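Local coordinates for chromosome replication initiation inhibitor protein (Agrobacterium tumefaciens, PDB 3FD3) that probably regulates transcription as a DNA-binding factor of the LysR family, this chain being its C-terminal, substrate-binding part, at residues 4-9 with 15-20; 11-16 with 32-37; 64-69 with 184-189; 81-86 with 98-103; 109-114 with 173-178. All coordinates share one frame; numbering follows the deposited sequence.

Contact 1. Residues 4-9 with 15-20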
# COMPACT_ATOMS: atom_id res chain seq x y z
N LEU A 4 -0.58 -21.02 -1.79
CA LEU A 4 -0.98 -20.65 -3.14
C LEU A 4 -0.37 -19.31 -3.51
O LEU A 4 -0.63 -18.31 -2.83
CB LEU A 4 -2.51 -20.52 -3.23
CG LEU A 4 -3.33 -21.74 -2.83
CD1 LEU A 4 -4.79 -21.46 -3.06
CD2 LEU A 4 -2.85 -22.96 -3.65
N ASN A 5 0.42 -19.30 -4.57
CA ASN A 5 0.98 -18.04 -5.12
C ASN A 5 -0.02 -17.36 -6.08
O ASN A 5 -0.36 -17.93 -7.15
CB ASN A 5 2.28 -18.34 -5.88
CG ASN A 5 3.35 -18.97 -5.00
OD1 ASN A 5 3.39 -18.77 -3.79
ND2 ASN A 5 4.22 -19.77 -5.62
N ILE A 6 -0.45 -16.16 -5.74
CA ILE A 6 -1.46 -15.41 -6.47
C ILE A 6 -0.95 -13.98 -6.67
O ILE A 6 -0.31 -13.42 -5.79
CB ILE A 6 -2.79 -15.37 -5.70
CG1 ILE A 6 -3.30 -16.77 -5.38
CG2 ILE A 6 -3.91 -14.60 -6.47
CD1 ILE A 6 -4.33 -16.71 -4.19
N ALA A 7 -1.18 -13.42 -7.84
CA ALA A 7 -0.74 -12.07 -8.16
C ALA A 7 -1.96 -11.15 -8.25
O ALA A 7 -3.07 -11.58 -8.56
CB ALA A 7 0.04 -12.03 -9.49
N THR A 8 -1.73 -9.87 -7.94
CA THR A 8 -2.76 -8.83 -8.09
C THR A 8 -2.06 -7.52 -8.38
O THR A 8 -0.88 -7.35 -8.01
CB THR A 8 -3.63 -8.66 -6.82
OG1 THR A 8 -4.59 -7.62 -7.05
CG2 THR A 8 -2.80 -8.31 -5.58
N ASN A 9 -2.78 -6.63 -9.06
CA ASN A 9 -2.35 -5.25 -9.17
C ASN A 9 -2.57 -4.56 -7.83
O ASN A 9 -3.42 -4.96 -7.03
CB ASN A 9 -3.09 -4.51 -10.32
CG ASN A 9 -4.65 -4.51 -10.16
OD1 ASN A 9 -5.25 -5.44 -9.66
ND2 ASN A 9 -5.29 -3.49 -10.72
N THR A 15 -8.40 -2.35 -2.70
CA THR A 15 -9.84 -2.29 -2.73
C THR A 15 -10.46 -3.65 -2.32
O THR A 15 -10.60 -3.91 -1.11
CB THR A 15 -10.37 -1.74 -4.09
OG1 THR A 15 -9.81 -2.48 -5.18
CG2 THR A 15 -10.00 -0.20 -4.25
N TRP A 16 -10.68 -4.53 -3.29
CA TRP A 16 -11.57 -5.70 -3.16
C TRP A 16 -10.87 -7.06 -3.04
O TRP A 16 -11.51 -8.06 -2.65
CB TRP A 16 -12.54 -5.75 -4.35
CG TRP A 16 -11.86 -6.05 -5.66
CD1 TRP A 16 -11.19 -5.17 -6.47
CD2 TRP A 16 -11.73 -7.32 -6.27
NE1 TRP A 16 -10.68 -5.82 -7.57
CE2 TRP A 16 -10.99 -7.15 -7.47
CE3 TRP A 16 -12.18 -8.60 -5.94
CZ2 TRP A 16 -10.68 -8.21 -8.32
CZ3 TRP A 16 -11.89 -9.64 -6.79
CH2 TRP A 16 -11.13 -9.45 -7.96
N PHE A 17 -9.59 -7.14 -3.39
CA PHE A 17 -8.94 -8.44 -3.57
C PHE A 17 -8.92 -9.29 -2.30
O PHE A 17 -9.25 -10.50 -2.35
CB PHE A 17 -7.51 -8.21 -4.07
CG PHE A 17 -6.67 -9.47 -4.27
CD1 PHE A 17 -6.76 -10.21 -5.42
CD2 PHE A 17 -5.78 -9.86 -3.31
CE1 PHE A 17 -5.96 -11.34 -5.60
CE2 PHE A 17 -4.99 -10.98 -3.50
CZ PHE A 17 -5.09 -11.70 -4.64
N LEU A 18 -8.58 -8.67 -1.16
CA LEU A 18 -8.51 -9.40 0.10
C LEU A 18 -9.87 -9.78 0.62
O LEU A 18 -10.00 -10.80 1.31
CB LEU A 18 -7.74 -8.61 1.17
CG LEU A 18 -6.25 -8.52 0.94
CD1 LEU A 18 -5.57 -7.66 2.07
CD2 LEU A 18 -5.63 -9.91 0.84
N ASP A 19 -10.90 -9.01 0.27
CA ASP A 19 -12.26 -9.40 0.61
C ASP A 19 -12.62 -10.74 -0.04
O ASP A 19 -13.24 -11.58 0.59
CB ASP A 19 -13.27 -8.33 0.17
CG ASP A 19 -14.67 -8.60 0.69
OD1 ASP A 19 -14.82 -9.00 1.86
OD2 ASP A 19 -15.63 -8.39 -0.08
N ALA A 20 -12.21 -10.93 -1.30
CA ALA A 20 -12.39 -12.19 -2.00
C ALA A 20 -11.51 -13.31 -1.45
O ALA A 20 -11.99 -14.40 -1.17
CB ALA A 20 -12.09 -12.01 -3.51
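Phe17, on the first turn of helix 17-26, lays its ring against Thr8 and Ile6 of strand 3-8. The two elements open the alpha/beta core of the LysR substrate-binding domain, which belongs to the periplasmic-binding-protein clan: the first strand of the sheet, the short helix 10-13, then a helix returning over the strand. The principal interaction is a CH-pi contact. Thr8 CB stands above the centre of the Phe17 ring, 3.8 Å from its centroid and 14° off the ring normal, so the threonine meets the ring from one face. Its two branches spread over the same face: OG1 lies 3.8 Å from Phe17 CD1, while CG2 reaches towards the other side of the ring, 4.0 Å from Phe17 CE2. Apolar contact completes the set at the rim, where Ile6 CG2 comes in near the ring plane, 3.6 Å from Phe17 CZ. A chi1 of 178° swings the Phe17 ring out from the helix and towards the strand. Ile34 from the neighbouring strand 31-36, Val55 and Met196 from helix 190-203 also touch Phe17, placing it among three strands and a helix in the buried interior. Hydrogen bonding plays no part between the two segments themselves. The polar end of Thr8 is engaged by the next residue instead: its hydroxyl OG1 donates to the carbonyl O of Asn9 at 2.9 Å, slightly tilted from that carbonyl's plane.

Contact 2. Residues 11-16 with 32-37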
# COMPACT_ATOMS: atom_id res chain seq x y z
N ASP A 11 -3.96 -1.70 -7.15
CA ASP A 11 -5.26 -1.05 -6.98
C ASP A 11 -6.35 -2.07 -6.57
O ASP A 11 -7.23 -1.73 -5.79
CB ASP A 11 -5.66 -0.29 -8.24
CG ASP A 11 -4.79 0.94 -8.48
OD1 ASP A 11 -4.29 1.53 -7.49
OD2 ASP A 11 -4.59 1.32 -9.66
N SER A 12 -6.27 -3.32 -7.04
CA SER A 12 -7.19 -4.35 -6.52
C SER A 12 -6.86 -4.74 -5.08
O SER A 12 -7.79 -4.95 -4.27
CB SER A 12 -7.22 -5.59 -7.43
OG SER A 12 -7.79 -5.28 -8.69
N LEU A 13 -5.58 -4.85 -4.75
CA LEU A 13 -5.19 -5.13 -3.34
C LEU A 13 -5.69 -4.02 -2.42
O LEU A 13 -6.07 -4.26 -1.27
CB LEU A 13 -3.68 -5.32 -3.20
CG LEU A 13 -3.17 -5.71 -1.81
CD1 LEU A 13 -3.83 -7.03 -1.40
CD2 LEU A 13 -1.65 -5.82 -1.86
N GLY A 14 -5.68 -2.78 -2.89
CA GLY A 14 -6.13 -1.67 -2.09
C GLY A 14 -7.64 -1.53 -1.96
O GLY A 14 -8.09 -0.68 -1.19
N THR A 15 -8.40 -2.35 -2.70
CA THR A 15 -9.84 -2.29 -2.73
C THR A 15 -10.46 -3.65 -2.32
O THR A 15 -10.60 -3.91 -1.11
CB THR A 15 -10.37 -1.74 -4.09
OG1 THR A 15 -9.81 -2.48 -5.18
CG2 THR A 15 -10.00 -0.20 -4.25
N TRP A 16 -10.68 -4.53 -3.29
CA TRP A 16 -11.57 -5.70 -3.16
C TRP A 16 -10.87 -7.06 -3.04
O TRP A 16 -11.51 -8.06 -2.65
CB TRP A 16 -12.54 -5.75 -4.35
CG TRP A 16 -11.86 -6.05 -5.66
CD1 TRP A 16 -11.19 -5.17 -6.47
CD2 TRP A 16 -11.73 -7.32 -6.27
NE1 TRP A 16 -10.68 -5.82 -7.57
CE2 TRP A 16 -10.99 -7.15 -7.47
CE3 TRP A 16 -12.18 -8.60 -5.94
CZ2 TRP A 16 -10.68 -8.21 -8.32
CZ3 TRP A 16 -11.89 -9.64 -6.79
CH2 TRP A 16 -11.13 -9.45 -7.96
N VAL A 32 -1.90 -18.16 1.46
CA VAL A 32 -1.67 -17.43 0.24
C VAL A 32 -0.37 -16.63 0.30
O VAL A 32 0.03 -16.13 1.36
CB VAL A 32 -2.87 -16.54 -0.16
CG1 VAL A 32 -4.10 -17.44 -0.40
CG2 VAL A 32 -3.15 -15.41 0.92
N ASN A 33 0.31 -16.58 -0.83
CA ASN A 33 1.46 -15.72 -1.02
C ASN A 33 1.07 -14.73 -2.10
O ASN A 33 0.93 -15.10 -3.29
CB ASN A 33 2.67 -16.55 -1.41
CG ASN A 33 3.90 -15.71 -1.70
OD1 ASN A 33 3.88 -14.51 -1.63
ND2 ASN A 33 4.98 -16.37 -2.03
N ILE A 34 0.81 -13.50 -1.68
CA ILE A 34 0.27 -12.47 -2.55
C ILE A 34 1.37 -11.63 -3.13
O ILE A 34 2.13 -10.97 -2.40
CB ILE A 34 -0.76 -11.59 -1.82
CG1 ILE A 34 -1.92 -12.47 -1.36
CG2 ILE A 34 -1.28 -10.47 -2.76
CD1 ILE A 34 -2.81 -11.79 -0.37
N ALA A 35 1.54 -11.72 -4.46
CA ALA A 35 2.56 -10.94 -5.15
C ALA A 35 1.86 -9.74 -5.79
O ALA A 35 0.82 -9.88 -6.47
CB ALA A 35 3.27 -11.79 -6.24
N VAL A 36 2.40 -8.55 -5.57
CA VAL A 36 1.75 -7.36 -6.07
C VAL A 36 2.54 -6.91 -7.30
O VAL A 36 3.75 -6.67 -7.22
CB VAL A 36 1.72 -6.24 -4.98
CG1 VAL A 36 0.99 -4.97 -5.50
CG2 VAL A 36 1.14 -6.77 -3.67
N ASP A 37 1.88 -6.83 -8.44
CA ASP A 37 2.56 -6.58 -9.68
C ASP A 37 2.11 -5.22 -10.16
O ASP A 37 0.94 -5.04 -10.47
CB ASP A 37 2.14 -7.59 -10.74
CG ASP A 37 2.72 -7.27 -12.10
OD1 ASP A 37 3.85 -6.72 -12.16
OD2 ASP A 37 2.03 -7.55 -13.09
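With Leu13 CG trans to the main-chain nitrogen (chi1 -176°) and chi2 at 59°, the two methyl groups of Leu13 are directed from helix 10-13 at Val36 and Ile34 of strand 31-36. Val36 answers with CG2, which sits beside its own backbone N and anti to the carbonyl carbon. The two side chains cross at about a right angle, and Leu13 CD2 meets Val36 CG2 at 3.5 Å, tighter than a usual methyl-methyl contact. The other branch, Leu13 CD1, only grazes Ile34 CG2 at 4.5 Å. The short helix thus packs one leucine on the outermost strand of the sheet within this chain, bridging alternate residues that point to the same side. Thr8 and Leu18 also touch Leu13, and Ser133 of the second subunit packs on it, so this small hydrophobic cluster lies at the dimer interface, where the backbone of Val32 and Ile34 also bonds to the second subunit. The turn that follows Asp11 is tied down by its own bonds: Thr15 OG1 donates to the carbonyl O of Asp11 at 2.8 Å, and Thr15 N bonds the carbonyl O of Ser12 at 3.1 Å. The Trp16 NE1 bond to Ser12 OG is weak, its N-H...O angle being 129°. Since methyl groups alone meet between the segments, cohesion here rests on dispersion and the burial of apolar surface, with shape rather than directional bonding fixing the fit.

Contact 3. Residues 64-69 with 184-189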
# COMPACT_ATOMS: atom_id res chain seq x y z
N GLY A 64 -2.76 -21.35 -22.37
CA GLY A 64 -3.12 -22.37 -21.43
C GLY A 64 -4.10 -21.89 -20.39
O GLY A 64 -5.07 -22.60 -20.13
N CYS A 65 -3.84 -20.72 -19.78
CA CYS A 65 -4.65 -20.23 -18.67
C CYS A 65 -6.13 -20.16 -18.97
O CYS A 65 -6.52 -19.88 -20.10
CB CYS A 65 -4.22 -18.84 -18.23
SG CYS A 65 -2.58 -18.86 -17.44
N ARG A 66 -6.93 -20.37 -17.93
CA ARG A 66 -8.36 -20.08 -18.01
C ARG A 66 -8.55 -18.63 -17.63
O ARG A 66 -7.94 -18.17 -16.66
CB ARG A 66 -9.14 -21.00 -17.11
CG ARG A 66 -9.00 -22.44 -17.60
CD ARG A 66 -9.92 -23.38 -16.86
NE ARG A 66 -9.65 -24.74 -17.24
CZ ARG A 66 -10.27 -25.82 -16.74
NH1 ARG A 66 -11.19 -25.70 -15.80
NH2 ARG A 66 -9.94 -27.01 -17.16
N VAL A 67 -9.39 -17.92 -18.38
CA VAL A 67 -9.52 -16.46 -18.20
C VAL A 67 -10.98 -16.13 -17.98
O VAL A 67 -11.85 -16.55 -18.77
CB VAL A 67 -8.99 -15.68 -19.41
CG1 VAL A 67 -9.11 -14.16 -19.12
CG2 VAL A 67 -7.53 -16.07 -19.69
N THR A 68 -11.27 -15.41 -16.91
CA THR A 68 -12.62 -14.97 -16.61
C THR A 68 -12.67 -13.44 -16.43
O THR A 68 -11.97 -12.90 -15.59
CB THR A 68 -13.18 -15.63 -15.32
OG1 THR A 68 -13.06 -17.06 -15.43
CG2 THR A 68 -14.64 -15.29 -15.13
N PRO A 69 -13.50 -12.75 -17.21
CA PRO A 69 -13.63 -11.30 -16.95
C PRO A 69 -14.33 -11.06 -15.62
O PRO A 69 -15.29 -11.75 -15.29
CB PRO A 69 -14.49 -10.79 -18.11
CG PRO A 69 -14.61 -11.91 -19.07
CD PRO A 69 -14.27 -13.19 -18.38
N LEU A 184 -3.98 -26.28 -14.99
CA LEU A 184 -3.72 -27.47 -14.18
C LEU A 184 -4.13 -27.34 -12.71
O LEU A 184 -4.33 -28.37 -12.04
CB LEU A 184 -2.25 -27.87 -14.29
CG LEU A 184 -1.75 -28.25 -15.70
CD1 LEU A 184 -0.24 -28.50 -15.70
CD2 LEU A 184 -2.49 -29.45 -16.23
N ALA A 185 -4.26 -26.10 -12.25
CA ALA A 185 -4.68 -25.80 -10.88
C ALA A 185 -6.15 -25.42 -10.82
O ALA A 185 -6.71 -25.34 -9.72
CB ALA A 185 -3.81 -24.67 -10.32
N ALA A 186 -6.80 -25.15 -11.96
CA ALA A 186 -8.12 -24.48 -11.97
C ALA A 186 -9.20 -25.23 -11.19
O ALA A 186 -9.93 -24.63 -10.38
CB ALA A 186 -8.60 -24.23 -13.39
N GLU A 187 -9.33 -26.54 -11.42
CA GLU A 187 -10.38 -27.29 -10.71
C GLU A 187 -10.16 -27.31 -9.20
O GLU A 187 -11.09 -27.12 -8.42
CB GLU A 187 -10.52 -28.70 -11.28
CG GLU A 187 -10.95 -28.69 -12.75
CD GLU A 187 -12.33 -28.06 -13.02
OE1 GLU A 187 -13.17 -27.91 -12.10
OE2 GLU A 187 -12.59 -27.77 -14.21
N ARG A 188 -8.92 -27.56 -8.81
CA ARG A 188 -8.52 -27.54 -7.42
C ARG A 188 -8.87 -26.22 -6.76
O ARG A 188 -9.39 -26.21 -5.64
CB ARG A 188 -7.03 -27.82 -7.31
CG ARG A 188 -6.72 -29.30 -7.38
CD ARG A 188 -5.22 -29.54 -7.42
NE ARG A 188 -4.66 -29.46 -8.76
CZ ARG A 188 -3.50 -30.01 -9.06
NH1 ARG A 188 -3.01 -29.96 -10.28
NH2 ARG A 188 -2.85 -30.65 -8.09
N LEU A 189 -8.64 -25.12 -7.49
CA LEU A 189 -8.87 -23.75 -6.99
C LEU A 189 -10.24 -23.19 -7.37
O LEU A 189 -10.43 -21.99 -7.28
CB LEU A 189 -7.78 -22.84 -7.51
CG LEU A 189 -6.37 -23.29 -7.06
CD1 LEU A 189 -5.43 -22.20 -7.39
CD2 LEU A 189 -6.33 -23.70 -5.55
O HOH W 1 -11.36 -29.31 -16.01
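The guanidinium of Arg66 has the methyl group of Ala186 over one face and Glu187 OE2 at its edge. Ala186 CB lies 3.8 Å from Arg66 CD, beneath the last part of the arginine chain, which runs extended from CG to NE. Close to the guanidinium plane, Arg66 NH1 donates to Glu187 OE2 at 3.0 Å with an N-H...O angle of 162°, forming a salt bridge. The carboxylate is turned against the guanidinium by 72°, and the nitrogen meets OE2 from above the carboxylate plane. A water also sits at the guanidinium edge, accepting from Arg66 NH2 at 2.9 Å and donating to Glu187 OE2 at 2.7 Å, closing a ring through NH1, CZ and NH2 of Arg66, the water and Glu187 OE2. The contact joins the beginning of strand 66-79, an antiparallel neighbour of strand 165-181 in the main sheet, to the loop leading from strand 165-181 into helix 190-203. This is an exposed part of the domain. Ala185 and Arg188 line the pocket occupied by the hexaoxaicosane-diol molecule. Glu187 reaches Arg66 because its chain bends at chi2 (-63°).

Contact 4. Residues 81-86 with 98-103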
# COMPACT_ATOMS: atom_id res chain seq x y z
N PRO A 81 -10.15 20.46 -2.82
CA PRO A 81 -10.63 21.80 -3.20
C PRO A 81 -9.53 22.88 -3.24
O PRO A 81 -9.50 23.71 -4.15
CB PRO A 81 -11.66 22.10 -2.12
CG PRO A 81 -12.21 20.77 -1.77
CD PRO A 81 -10.99 19.87 -1.77
N ASP A 82 -8.62 22.85 -2.27
CA ASP A 82 -7.51 23.79 -2.24
C ASP A 82 -6.57 23.56 -3.42
O ASP A 82 -6.11 24.52 -3.99
CB ASP A 82 -6.74 23.69 -0.92
CG ASP A 82 -5.47 24.57 -0.89
OD1 ASP A 82 -5.61 25.78 -0.93
OD2 ASP A 82 -4.35 23.99 -0.89
N PHE A 83 -6.30 22.30 -3.78
CA PHE A 83 -5.51 22.01 -4.98
C PHE A 83 -6.13 22.63 -6.23
O PHE A 83 -5.43 23.24 -7.06
CB PHE A 83 -5.30 20.51 -5.17
CG PHE A 83 -4.31 20.20 -6.24
CD1 PHE A 83 -4.69 20.16 -7.57
CD2 PHE A 83 -3.00 19.98 -5.90
CE1 PHE A 83 -3.77 19.90 -8.54
CE2 PHE A 83 -2.08 19.74 -6.85
CZ PHE A 83 -2.46 19.68 -8.18
N MSE A 84 -7.44 22.45 -6.37
CA MSE A 84 -8.16 22.99 -7.51
C MSE A 84 -8.05 24.52 -7.52
O MSE A 84 -7.85 25.16 -8.57
CB MSE A 84 -9.65 22.57 -7.48
CG MSE A 84 -9.94 21.11 -7.53
SE MSE A 84 -9.35 20.24 -9.15
CE MSE A 84 -10.50 21.14 -10.37
N ALA A 85 -8.19 25.12 -6.34
CA ALA A 85 -8.14 26.57 -6.23
C ALA A 85 -6.78 27.15 -6.61
O ALA A 85 -6.70 28.22 -7.21
CB ALA A 85 -8.52 27.01 -4.81
N ARG A 86 -5.72 26.45 -6.21
CA ARG A 86 -4.37 26.95 -6.42
C ARG A 86 -3.90 26.73 -7.86
O ARG A 86 -3.20 27.56 -8.41
CB ARG A 86 -3.42 26.24 -5.47
CG ARG A 86 -3.57 26.69 -4.01
CD ARG A 86 -2.74 25.83 -3.13
NE ARG A 86 -1.33 26.05 -3.37
CZ ARG A 86 -0.38 25.11 -3.32
NH1 ARG A 86 -0.71 23.82 -3.17
NH2 ARG A 86 0.90 25.46 -3.54
N ALA A 98 0.03 21.66 -17.55
CA ALA A 98 1.47 21.67 -17.75
C ALA A 98 2.21 22.16 -16.52
O ALA A 98 3.43 22.02 -16.46
CB ALA A 98 1.84 22.54 -18.99
N ARG A 99 1.48 22.75 -15.57
CA ARG A 99 2.07 23.32 -14.36
C ARG A 99 1.62 22.70 -13.03
O ARG A 99 2.32 22.88 -12.04
CB ARG A 99 1.79 24.82 -14.33
CG ARG A 99 2.38 25.54 -15.52
CD ARG A 99 2.05 27.01 -15.48
NE ARG A 99 2.84 27.77 -16.44
CZ ARG A 99 4.10 28.19 -16.23
NH1 ARG A 99 4.75 27.91 -15.10
NH2 ARG A 99 4.72 28.89 -17.18
N ALA A 100 0.49 22.00 -12.98
CA ALA A 100 -0.08 21.49 -11.74
C ALA A 100 0.62 20.17 -11.37
O ALA A 100 0.79 19.33 -12.26
CB ALA A 100 -1.56 21.24 -11.90
N PRO A 101 1.00 19.97 -10.10
CA PRO A 101 1.64 18.69 -9.75
C PRO A 101 0.68 17.51 -9.85
O PRO A 101 -0.32 17.45 -9.14
CB PRO A 101 2.07 18.89 -8.29
CG PRO A 101 2.19 20.34 -8.14
CD PRO A 101 1.12 20.95 -9.00
N GLY A 102 1.02 16.57 -10.72
CA GLY A 102 0.30 15.31 -10.79
C GLY A 102 0.83 14.31 -9.79
O GLY A 102 1.88 14.53 -9.13
N LEU A 103 0.14 13.18 -9.74
CA LEU A 103 0.60 11.98 -9.06
C LEU A 103 0.71 10.87 -10.11
O LEU A 103 -0.24 10.64 -10.88
CB LEU A 103 -0.37 11.56 -7.97
CG LEU A 103 -0.70 12.60 -6.92
CD1 LEU A 103 -1.91 12.17 -6.06
CD2 LEU A 103 0.55 12.90 -6.05
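Phe83 reaches from helix 81-87 towards Ala100 and Pro101, its CB aimed at the chain that leads into strand 102-104. From there a chi1 of -170° carries CG and the ring away from the helix. Contact begins only at the far end of the ring. CE2 comes within 4.0 Å of Pro101 CD and 3.7 Å of the Pro101 carbonyl O. At the tip, CZ meets three groups: Pro101 O at 3.2 Å, Pro101 CD at 3.9 Å and the Ala100 methyl carbon CB at 4.1 Å. The carbonyl and the methyl both approach the ring obliquely, and the phenylalanine and proline side chains are likewise set at a slant to one another. The His87 ring meets that of Phe83, and Phe88 touches it too, while Pro101 packs on Arg1 of the second subunit. Strand 102-104 pairs in parallel with strand 128-130 in the small two-stranded sheet of the domain, so the contact fastens helix 81-87 beside the entry to that sheet. Between the segments there is no hydrogen bond; the fit is made by burial of an aromatic tip against alanine and proline carbons, with the Pro101 carbonyl oxygen close to CZ in van der Waals contact and no directional bond.

Contact 5. Residues 109-114 with 173-178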
# COMPACT_ATOMS: atom_id res chain seq x y z
N ASP A 109 2.72 3.76 -15.38
CA ASP A 109 1.38 4.24 -15.07
C ASP A 109 0.96 5.25 -16.13
O ASP A 109 1.45 6.40 -16.13
CB ASP A 109 1.37 4.88 -13.68
CG ASP A 109 0.05 5.55 -13.32
OD1 ASP A 109 -0.96 5.38 -14.04
OD2 ASP A 109 0.02 6.29 -12.29
N ARG A 110 0.01 4.83 -16.98
CA ARG A 110 -0.48 5.65 -18.08
C ARG A 110 -1.83 6.29 -17.79
O ARG A 110 -2.41 6.95 -18.65
CB ARG A 110 -0.58 4.82 -19.37
CG ARG A 110 0.76 4.44 -19.95
CD ARG A 110 0.61 3.58 -21.20
NE ARG A 110 0.10 4.33 -22.35
CZ ARG A 110 -0.95 3.96 -23.09
NH1 ARG A 110 -1.59 2.84 -22.81
NH2 ARG A 110 -1.34 4.71 -24.11
N LEU A 111 -2.35 6.09 -16.57
CA LEU A 111 -3.73 6.55 -16.29
C LEU A 111 -3.94 8.06 -16.34
O LEU A 111 -4.96 8.54 -16.85
CB LEU A 111 -4.23 5.98 -14.95
CG LEU A 111 -4.26 4.46 -14.79
CD1 LEU A 111 -5.09 4.11 -13.53
CD2 LEU A 111 -4.79 3.72 -16.02
N GLN A 112 -3.01 8.84 -15.81
CA GLN A 112 -3.16 10.29 -15.85
C GLN A 112 -3.06 10.76 -17.30
O GLN A 112 -3.84 11.60 -17.73
CB GLN A 112 -2.09 10.99 -15.03
CG GLN A 112 -2.31 10.90 -13.52
CD GLN A 112 -2.14 9.50 -12.96
OE1 GLN A 112 -2.95 9.06 -12.14
NE2 GLN A 112 -1.07 8.82 -13.34
N ALA A 113 -2.10 10.21 -18.04
CA ALA A 113 -1.89 10.57 -19.45
C ALA A 113 -3.13 10.24 -20.27
O ALA A 113 -3.59 11.03 -21.11
CB ALA A 113 -0.66 9.84 -20.01
N SER A 114 -3.67 9.05 -20.03
CA SER A 114 -4.87 8.60 -20.72
C SER A 114 -6.07 9.50 -20.40
O SER A 114 -6.80 9.91 -21.29
CB SER A 114 -5.18 7.16 -20.33
OG SER A 114 -6.30 6.75 -21.08
N LEU A 173 -12.31 6.88 -15.88
CA LEU A 173 -11.43 6.02 -16.65
C LEU A 173 -11.69 4.60 -16.16
O LEU A 173 -11.51 4.30 -14.97
CB LEU A 173 -9.97 6.41 -16.40
CG LEU A 173 -8.89 5.87 -17.32
CD1 LEU A 173 -7.67 6.82 -17.37
CD2 LEU A 173 -8.45 4.48 -16.87
N ASP A 174 -12.11 3.74 -17.08
CA ASP A 174 -12.50 2.37 -16.74
C ASP A 174 -11.47 1.36 -17.23
O ASP A 174 -11.13 1.34 -18.41
CB ASP A 174 -13.83 2.07 -17.42
CG ASP A 174 -14.98 2.85 -16.82
OD1 ASP A 174 -14.86 3.39 -15.71
OD2 ASP A 174 -16.03 2.91 -17.48
N ILE A 175 -11.05 0.49 -16.32
CA ILE A 175 -10.09 -0.56 -16.62
C ILE A 175 -10.75 -1.92 -16.35
O ILE A 175 -11.03 -2.28 -15.20
CB ILE A 175 -8.83 -0.43 -15.75
CG1 ILE A 175 -8.15 0.94 -15.97
CG2 ILE A 175 -7.87 -1.57 -16.05
CD1 ILE A 175 -7.65 1.19 -17.37
N PRO A 176 -11.03 -2.67 -17.41
CA PRO A 176 -11.56 -4.02 -17.20
C PRO A 176 -10.50 -4.90 -16.56
O PRO A 176 -9.31 -4.79 -16.92
CB PRO A 176 -11.87 -4.51 -18.62
CG PRO A 176 -11.99 -3.33 -19.44
CD PRO A 176 -10.99 -2.33 -18.85
N LEU A 177 -10.92 -5.77 -15.65
CA LEU A 177 -10.02 -6.70 -14.97
C LEU A 177 -10.40 -8.15 -15.28
O LEU A 177 -11.55 -8.45 -15.59
CB LEU A 177 -10.06 -6.48 -13.48
CG LEU A 177 -9.53 -5.14 -12.96
CD1 LEU A 177 -9.67 -5.16 -11.46
CD2 LEU A 177 -8.06 -4.93 -13.40
N TYR A 178 -9.40 -9.02 -15.19
CA TYR A 178 -9.54 -10.43 -15.55
C TYR A 178 -8.89 -11.29 -14.48
O TYR A 178 -7.94 -10.88 -13.82
CB TYR A 178 -8.86 -10.69 -16.90
CG TYR A 178 -9.46 -9.85 -17.97
CD1 TYR A 178 -10.56 -10.30 -18.69
CD2 TYR A 178 -8.98 -8.57 -18.23
CE1 TYR A 178 -11.16 -9.52 -19.63
CE2 TYR A 178 -9.58 -7.78 -19.18
CZ TYR A 178 -10.68 -8.26 -19.88
OH TYR A 178 -11.27 -7.47 -20.86
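Leu111 and Leu173 cross where helix 111-120 rests against the long strand 165-181, which runs through the main sheet of this LysR substrate-binding domain. The tight part centres on Leu173 in the conformer described, one of two, and its contacts hold for that conformer alone. Here chi1 (-167°) sends its two methyls towards the first turn of the helix. CD1 approaches the carbonyl O of Leu111 at 3.3 Å and Ser114 CB at 3.9 Å. Its other methyl, CD2, meets Leu111 CD2 at 3.8 Å, the two leucines lying at about a right angle. The looser part lies one step along on the same side of the strand: Leu111 CD2 is 4.1 Å from Ile175 CD1, and none of the four touching residues is fully buried. A bound calcium ion lies near the Leu111 side chain. Separately, Leu149 is a calcium site seen in an entry of this protein, its ion not bound to this chain here. At the start of the helix, Asp109 provides a cap: OD1 accepts from Leu111 N at 3.0 Å, on its anti side but tilted out of the carboxylate plane, and OD2 takes Gln112 NE2 at 2.9 Å from above that plane.

Overall arrangement
From the N terminus, contact 1 folds helix 17-26 back on strand 3-8, and contact 2 opens inside the loop of contact 1 and closes beyond it on strand 31-36, so the two overlap along the chain; they share Thr15 and Trp16 and their strands are neighbours. Contact 3 then closes the longest loop, from strand 66-79 to the connection before helix 190-203, and touches contact 1 through Leu4 and Leu189. Contacts 4 and 5 both fall within that loop, one after the other: contact 4 ties helix 81-87 to strand 102-104, about 44 Å between centres from contact 3, and contact 5 brings helix 111-120 to strand 165-181, whose Leu177 meets contacts 1 and 2.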